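Long-range contact in 2-c-methyl-d-erythritol 4-phosphate cytidylyltransferase (PDB 2VSH), which transfers the cytidylyl group of CTP to D-ribitol 5-phosphate, giving CDP-ribitol for teichoic acid precursors: residues 172-183 with 196-206. Numbering follows the deposited sequence.
Sequences QTFRCKDFMDLY and DACKIFVIKGK
Phe-201 of helix 197-203 puts its ring between strand 172-175 and helix 176-183, touching Phe-174, Asp-178, Phe-179 and Leu-182. The protein has the GT-A-like nucleotidyltransferase fold of the IspD/TarI family. Here a strand of its central mixed sheet runs straight into a helix, and a short second helix covers the corner. The two helix axes cross at 73°.

Aromatic contacts form the centre. The ring planes of Phe-174 and Phe-201 are 24° apart and displaced, with centroids 5.2 Å from each other, so the rings overlap little. Phe-201 CE1 lies over one face of Phe-174 and at the edge of the Phe-179 ring, near its plane. On a face of the Phe-201 ring sits a CH-pi contact: Leu-182 CD1 is 3.9 Å from the ring centroid. Asp-178 CB meets the edge of the same ring. Phe-201 CG stands anti to its own carbonyl carbon (chi1 -75°), which brings Phe-201 CZ to 3.6 Å from Phe-174 CB.

Aliphatic groups add further packing. Ala-197 CB packs against both Phe-174 CE2 and Phe-179 CE2. Gln-172 CB and CG pack on Cys-198 SG. Leu-182 CB touches Ile-200 CG2 at 3.8 Å, and Leu-182 CD2 reaches Lys-204 CG. Lys-204 NZ is hydrogen-bonded to Ser-185 OG. Ile-200 CD1 approaches the edge of the Tyr-183 ring. The Tyr-183 hydroxyl has a weak hydrogen bond to Thr-88, a probable CTP-binding residue, which places this end of the contact beside the probable CTP site.

Polar groups set the ends of helix 197-203. A Schellman motif closes its C-terminus: Lys-206 N is hydrogen-bonded to Phe-201 O, and Gly-205 N to Val-202 O. Asp-196 is the N-cap. Its OD2 accepts from Lys-199 N at 2.9 Å, through the anti lone pair.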
ATOM      1  N   GLN A 172       1.553 -18.128  -0.637  1.00 17.97           N
ATOM      2  CA  GLN A 172       2.728 -18.449   0.139  1.00 18.58           C
ATOM      3  C   GLN A 172       2.760 -19.972   0.207  1.00 18.47           C
ATOM      4  O   GLN A 172       1.787 -20.610   0.631  1.00 17.41           O
ATOM      5  CB  GLN A 172       2.645 -17.822   1.531  1.00 18.28           C
ATOM      6  CG  GLN A 172       2.516 -16.314   1.489  1.00 18.47           C
ATOM      7  CD  GLN A 172       2.508 -15.641   2.861  1.00 19.37           C
ATOM      8  OE1 GLN A 172       3.074 -14.565   3.023  1.00 21.73           O
ATOM      9  NE2 GLN A 172       1.855 -16.260   3.839  1.00 19.64           N
ATOM     10  N   THR A 173       3.874 -20.549  -0.233  1.00 19.25           N
ATOM     11  CA  THR A 173       3.942 -21.977  -0.535  1.00 19.72           C
ATOM     12  C   THR A 173       5.105 -22.651   0.198  1.00 20.30           C
ATOM     13  O   THR A 173       6.210 -22.115   0.270  1.00 19.69           O
ATOM     14  CB  THR A 173       4.050 -22.190  -2.075  1.00 20.58           C
ATOM     15  OG1 THR A 173       2.907 -21.588  -2.697  1.00 20.45           O
ATOM     16  CG2 THR A 173       4.115 -23.678  -2.451  1.00 20.37           C
ATOM     17  N   PHE A 174       4.839 -23.830   0.754  1.00 20.63           N
ATOM     18  CA  PHE A 174       5.817 -24.515   1.580  1.00 21.42           C
ATOM     19  C   PHE A 174       5.388 -25.953   1.882  1.00 21.76           C
ATOM     20  O   PHE A 174       4.228 -26.308   1.714  1.00 20.78           O
ATOM     21  CB  PHE A 174       6.063 -23.715   2.889  1.00 21.20           C
ATOM     22  CG  PHE A 174       4.816 -23.142   3.506  1.00 20.15           C
ATOM     23  CD1 PHE A 174       3.889 -23.966   4.134  1.00 21.07           C
ATOM     24  CD2 PHE A 174       4.568 -21.774   3.463  1.00 19.58           C
ATOM     25  CE1 PHE A 174       2.725 -23.427   4.690  1.00 20.36           C
ATOM     26  CE2 PHE A 174       3.419 -21.237   4.022  1.00 18.47           C
ATOM     27  CZ  PHE A 174       2.494 -22.068   4.632  1.00 19.34           C
ATOM     28  N   ARG A 175       6.332 -26.768   2.343  1.00 22.10           N
ATOM     29  CA  ARG A 175       6.031 -28.141   2.760  1.00 22.68           C
ATOM     30  C   ARG A 175       5.202 -28.081   4.027  1.00 22.87           C
ATOM     31  O   ARG A 175       5.500 -27.301   4.936  1.00 22.87           O
ATOM     32  CB  ARG A 175       7.320 -28.938   2.967  1.00 23.15           C
ATOM     33  CG  ARG A 175       8.006 -29.313   1.653  1.00 22.22           C
ATOM     34  CD  ARG A 175       9.510 -29.536   1.779  1.00 24.86           C
ATOM     35  NE  ARG A 175      10.074 -29.523   0.430  1.00 27.09           N
ATOM     36  CZ  ARG A 175      10.501 -28.438  -0.222  1.00 27.84           C
ATOM     37  NH1 ARG A 175      10.487 -27.236   0.338  1.00 26.84           N
ATOM     38  NH2 ARG A 175      10.950 -28.561  -1.457  1.00 29.87           N
ATOM     39  N   CYS A 176       4.120 -28.857   4.052  1.00 23.10           N
ATOM     40  CA  CYS A 176       3.196 -28.889   5.189  1.00 22.02           C
ATOM     41  C   CYS A 176       3.920 -29.208   6.493  1.00 22.86           C
ATOM     42  O   CYS A 176       3.705 -28.525   7.479  1.00 22.59           O
ATOM     43  CB  CYS A 176       2.120 -29.948   4.955  1.00 21.99           C
ATOM     44  SG  CYS A 176       1.038 -29.641   3.533  1.00 22.52           S
ATOM     45  N   LYS A 177       4.764 -30.249   6.482  1.00 23.85           N
ATOM     46  CA  LYS A 177       5.534 -30.671   7.665  1.00 25.39           C
ATOM     47  C   LYS A 177       6.444 -29.552   8.149  1.00 25.16           C
ATOM     48  O   LYS A 177       6.521 -29.301   9.366  1.00 25.64           O
ATOM     49  CB  LYS A 177       6.360 -31.936   7.372  1.00 26.84           C
ATOM     50  CG  LYS A 177       6.987 -32.615   8.604  1.00 29.39           C
ATOM     51  CD  LYS A 177       7.966 -33.726   8.189  1.00 30.04           C
ATOM     52  CE  LYS A 177       8.638 -34.443   9.391  1.00 34.43           C
ATOM     53  NZ  LYS A 177       9.480 -33.573  10.275  1.00 34.54           N
ATOM     54  N   ASP A 178       7.102 -28.868   7.202  1.00 24.17           N
ATOM     55  CA  ASP A 178       7.987 -27.757   7.517  1.00 23.87           C
ATOM     56  C   ASP A 178       7.263 -26.645   8.268  1.00 23.02           C
ATOM     57  O   ASP A 178       7.769 -26.159   9.286  1.00 24.37           O
ATOM     58  CB  ASP A 178       8.640 -27.184   6.264  1.00 23.75           C
ATOM     59  CG  ASP A 178       9.804 -28.027   5.770  1.00 25.10           C
ATOM     60  OD1 ASP A 178      10.034 -29.133   6.320  1.00 25.88           O
ATOM     61  OD2 ASP A 178      10.478 -27.576   4.830  1.00 24.91           O
ATOM     62  N   PHE A 179       6.089 -26.242   7.784  1.00 21.85           N
ATOM     63  CA  PHE A 179       5.306 -25.240   8.502  1.00 20.85           C
ATOM     64  C   PHE A 179       4.934 -25.721   9.907  1.00 21.39           C
ATOM     65  O   PHE A 179       5.052 -24.963  10.866  1.00 21.81           O
ATOM     66  CB  PHE A 179       4.041 -24.843   7.736  1.00 20.84           C
ATOM     67  CG  PHE A 179       3.158 -23.891   8.491  1.00 19.69           C
ATOM     68  CD1 PHE A 179       2.192 -24.374   9.376  1.00 21.71           C
ATOM     69  CD2 PHE A 179       3.304 -22.511   8.336  1.00 20.85           C
ATOM     70  CE1 PHE A 179       1.370 -23.504  10.082  1.00 21.24           C
ATOM     71  CE2 PHE A 179       2.484 -21.629   9.038  1.00 21.20           C
ATOM     72  CZ  PHE A 179       1.524 -22.124   9.919  1.00 20.61           C
ATOM     73  N   MET A 180       4.469 -26.965  10.025  1.00 21.20           N
ATOM     74  CA  MET A 180       4.103 -27.506  11.336  1.00 22.02           C
ATOM     75  C   MET A 180       5.250 -27.491  12.332  1.00 23.66           C
ATOM     76  O   MET A 180       5.086 -27.017  13.455  1.00 24.32           O
ATOM     77  CB  MET A 180       3.508 -28.915  11.226  1.00 22.40           C
ATOM     78  CG  MET A 180       2.236 -28.958  10.393  1.00 21.29           C
ATOM     79  SD  MET A 180       0.825 -28.111  11.152  1.00 23.38           S
ATOM     80  CE  MET A 180       0.152 -29.442  12.152  1.00 23.23           C
ATOM     81  N   ASP A 181       6.409 -28.009  11.922  1.00 24.49           N
ATOM     82  CA  ASP A 181       7.586 -28.010  12.771  1.00 26.38           C
ATOM     83  C   ASP A 181       8.003 -26.616  13.267  1.00 25.73           C
ATOM     84  O   ASP A 181       8.238 -26.427  14.457  1.00 25.75           O
ATOM     85  CB  ASP A 181       8.747 -28.716  12.056  1.00 27.31           C
ATOM     86  CG  ASP A 181       8.501 -30.210  11.888  1.00 30.19           C
ATOM     87  OD1 ASP A 181       7.592 -30.735  12.574  1.00 33.06           O
ATOM     88  OD2 ASP A 181       9.205 -30.861  11.084  1.00 32.43           O
ATOM     89  N   LEU A 182       8.086 -25.650  12.358  1.00 25.14           N
ATOM     90  CA  LEU A 182       8.536 -24.303  12.714  1.00 25.53           C
ATOM     91  C   LEU A 182       7.511 -23.543  13.549  1.00 25.68           C
ATOM     92  O   LEU A 182       7.864 -22.891  14.528  1.00 26.23           O
ATOM     93  CB  LEU A 182       8.852 -23.500  11.454  1.00 24.44           C
ATOM     94  CG  LEU A 182      10.035 -23.965  10.619  1.00 25.02           C
ATOM     95  CD1 LEU A 182      10.197 -22.983   9.491  1.00 24.77           C
ATOM     96  CD2 LEU A 182      11.320 -24.068  11.473  1.00 26.56           C
ATOM     97  N   TYR A 183       6.247 -23.611  13.135  1.00 25.32           N
ATOM     98  CA  TYR A 183       5.156 -22.968  13.861  1.00 25.04           C
ATOM     99  C   TYR A 183       5.014 -23.548  15.252  1.00 25.94           C
ATOM    100  O   TYR A 183       4.757 -22.815  16.208  1.00 26.64           O
ATOM    101  CB  TYR A 183       3.860 -23.142  13.081  1.00 24.97           C
ATOM    102  CG  TYR A 183       2.636 -22.515  13.712  1.00 25.16           C
ATOM    103  CD1 TYR A 183       2.487 -21.132  13.770  1.00 24.35           C
ATOM    104  CD2 TYR A 183       1.617 -23.311  14.232  1.00 25.36           C
ATOM    105  CE1 TYR A 183       1.356 -20.560  14.339  1.00 24.36           C
ATOM    106  CE2 TYR A 183       0.475 -22.738  14.799  1.00 25.80           C
ATOM    107  CZ  TYR A 183       0.359 -21.372  14.851  1.00 24.71           C
ATOM    108  OH  TYR A 183      -0.770 -20.812  15.413  1.00 26.62           O
ATOM    109  N   ASP A 196       2.775 -13.669   9.830  1.00 25.95           N
ATOM    110  CA  ASP A 196       2.927 -14.038   8.435  1.00 25.62           C
ATOM    111  C   ASP A 196       3.662 -15.365   8.370  1.00 25.89           C
ATOM    112  O   ASP A 196       4.647 -15.573   9.095  1.00 26.55           O
ATOM    113  CB  ASP A 196       3.697 -12.928   7.704  1.00 25.96           C
ATOM    114  CG  ASP A 196       3.950 -13.247   6.248  1.00 26.19           C
ATOM    115  OD1 ASP A 196       3.216 -12.747   5.380  1.00 25.87           O
ATOM    116  OD2 ASP A 196       4.890 -14.000   5.962  1.00 26.40           O
ATOM    117  N   ALA A 197       3.190 -16.263   7.507  1.00 24.82           N
ATOM    118  CA  ALA A 197       3.744 -17.613   7.425  1.00 24.32           C
ATOM    119  C   ALA A 197       5.185 -17.580   6.921  1.00 24.54           C
ATOM    120  O   ALA A 197       6.060 -18.252   7.474  1.00 25.05           O
ATOM    121  CB  ALA A 197       2.867 -18.506   6.530  1.00 24.25           C
ATOM    122  N   CYS A 198       5.434 -16.782   5.886  1.00 23.59           N
ATOM    123  CA  CYS A 198       6.796 -16.630   5.364  1.00 23.74           C
ATOM    124  C   CYS A 198       7.775 -16.044   6.394  1.00 23.63           C
ATOM    125  O   CYS A 198       8.939 -16.442   6.440  1.00 24.44           O
ATOM    126  CB  CYS A 198       6.793 -15.815   4.070  1.00 23.51           C
ATOM    127  SG  CYS A 198       5.999 -16.735   2.700  1.00 24.62           S
ATOM    128  N   LYS A 199       7.303 -15.110   7.210  1.00 22.89           N
ATOM    129  CA  LYS A 199       8.111 -14.521   8.302  1.00 24.18           C
ATOM    130  C   LYS A 199       8.696 -15.591   9.235  1.00 24.07           C
ATOM    131  O   LYS A 199       9.838 -15.483   9.672  1.00 26.01           O
ATOM    132  CB  LYS A 199       7.272 -13.503   9.094  1.00 24.18           C
ATOM    133  CG  LYS A 199       7.938 -12.869  10.314  1.00 28.11           C
ATOM    134  CD  LYS A 199       9.266 -12.200   9.980  1.00 32.44           C
ATOM    135  CE  LYS A 199       9.864 -11.473  11.175  1.00 36.70           C
ATOM    136  NZ  LYS A 199       9.132 -10.198  11.469  1.00 39.97           N
ATOM    137  N   ILE A 200       7.912 -16.627   9.521  1.00 23.27           N
ATOM    138  CA  ILE A 200       8.341 -17.718  10.394  1.00 23.39           C
ATOM    139  C   ILE A 200       9.506 -18.461   9.752  1.00 23.81           C
ATOM    140  O   ILE A 200      10.468 -18.774  10.429  1.00 25.34           O
ATOM    141  CB  ILE A 200       7.193 -18.697  10.701  1.00 22.80           C
ATOM    142  CG1 ILE A 200       6.047 -17.977  11.430  1.00 22.14           C
ATOM    143  CG2 ILE A 200       7.677 -19.902  11.524  1.00 23.51           C
ATOM    144  CD1 ILE A 200       4.800 -18.837  11.559  1.00 23.31           C
ATOM    145  N   PHE A 201       9.415 -18.737   8.448  1.00 23.18           N
ATOM    146  CA  PHE A 201      10.523 -19.362   7.715  1.00 23.25           C
ATOM    147  C   PHE A 201      11.744 -18.434   7.688  1.00 23.91           C
ATOM    148  O   PHE A 201      12.868 -18.873   7.936  1.00 25.05           O
ATOM    149  CB  PHE A 201      10.093 -19.768   6.279  1.00 22.28           C
ATOM    150  CG  PHE A 201       9.211 -21.012   6.219  1.00 20.64           C
ATOM    151  CD1 PHE A 201       7.846 -20.936   6.520  1.00 19.02           C
ATOM    152  CD2 PHE A 201       9.742 -22.238   5.840  1.00 21.02           C
ATOM    153  CE1 PHE A 201       7.011 -22.082   6.467  1.00 19.38           C
ATOM    154  CE2 PHE A 201       8.930 -23.403   5.779  1.00 21.59           C
ATOM    155  CZ  PHE A 201       7.552 -23.313   6.098  1.00 20.49           C
ATOM    156  N   VAL A 202      11.522 -17.150   7.400  1.00 23.93           N
ATOM    157  CA  VAL A 202      12.619 -16.171   7.308  1.00 24.47           C
ATOM    158  C   VAL A 202      13.420 -16.052   8.622  1.00 26.20           C
ATOM    159  O   VAL A 202      14.660 -16.132   8.622  1.00 26.92           O
ATOM    160  CB  VAL A 202      12.097 -14.786   6.791  1.00 24.39           C
ATOM    161  CG1 VAL A 202      13.111 -13.689   6.968  1.00 24.29           C
ATOM    162  CG2 VAL A 202      11.703 -14.891   5.327  1.00 22.53           C
ATOM    163  N   ILE A 203      12.707 -15.906   9.732  1.00 26.93           N
ATOM    164  CA  ILE A 203      13.336 -15.725  11.044  1.00 28.68           C
ATOM    165  C   ILE A 203      14.033 -16.989  11.556  1.00 29.76           C
ATOM    166  O   ILE A 203      14.950 -16.906  12.376  1.00 30.15           O
ATOM    167  CB  ILE A 203      12.349 -15.131  12.107  1.00 28.38           C
ATOM    168  CG1 ILE A 203      13.134 -14.493  13.257  1.00 31.02           C
ATOM    169  CG2 ILE A 203      11.334 -16.172  12.617  1.00 27.16           C
ATOM    170  CD1 ILE A 203      12.298 -13.578  14.129  1.00 33.67           C
ATOM    171  N   LYS A 204      13.587 -18.146  11.070  1.00 29.88           N
ATOM    172  CA  LYS A 204      14.247 -19.419  11.357  1.00 30.63           C
ATOM    173  C   LYS A 204      15.408 -19.716  10.420  1.00 31.75           C
ATOM    174  O   LYS A 204      15.926 -20.834  10.408  1.00 32.11           O
ATOM    175  CB  LYS A 204      13.230 -20.566  11.332  1.00 30.52           C
ATOM    176  CG  LYS A 204      12.186 -20.497  12.438  1.00 30.44           C
ATOM    177  CD  LYS A 204      12.810 -20.691  13.820  1.00 34.78           C
ATOM    178  CE  LYS A 204      11.747 -20.780  14.909  1.00 35.49           C
ATOM    179  NZ  LYS A 204      12.306 -21.379  16.169  1.00 39.04           N
ATOM    180  N   GLY A 205      15.826 -18.711   9.650  1.00 31.54           N
ATOM    181  CA  GLY A 205      17.000 -18.824   8.794  1.00 32.06           C
ATOM    182  C   GLY A 205      16.794 -19.662   7.544  1.00 31.53           C
ATOM    183  O   GLY A 205      17.763 -20.202   6.992  1.00 32.43           O
ATOM    184  N   LYS A 206      15.546 -19.763   7.090  1.00 29.60           N
ATOM    185  CA  LYS A 206      15.212 -20.585   5.919  1.00 29.23           C
ATOM    186  C   LYS A 206      15.255 -19.788   4.597  1.00 28.86           C
ATOM    187  O   LYS A 206      15.289 -18.553   4.605  1.00 28.15           O
ATOM    188  CB  LYS A 206      13.845 -21.266   6.090  1.00 28.04           C
ATOM    189  CG  LYS A 206      13.651 -22.048   7.399  1.00 28.88           C
ATOM    190  CD  LYS A 206      14.598 -23.244   7.511  1.00 28.94           C
ATOM    191  CE  LYS A 206      14.391 -24.021   8.809  1.00 28.59           C
ATOM    192  NZ  LYS A 206      15.326 -25.199   8.892  1.00 31.27           N
TER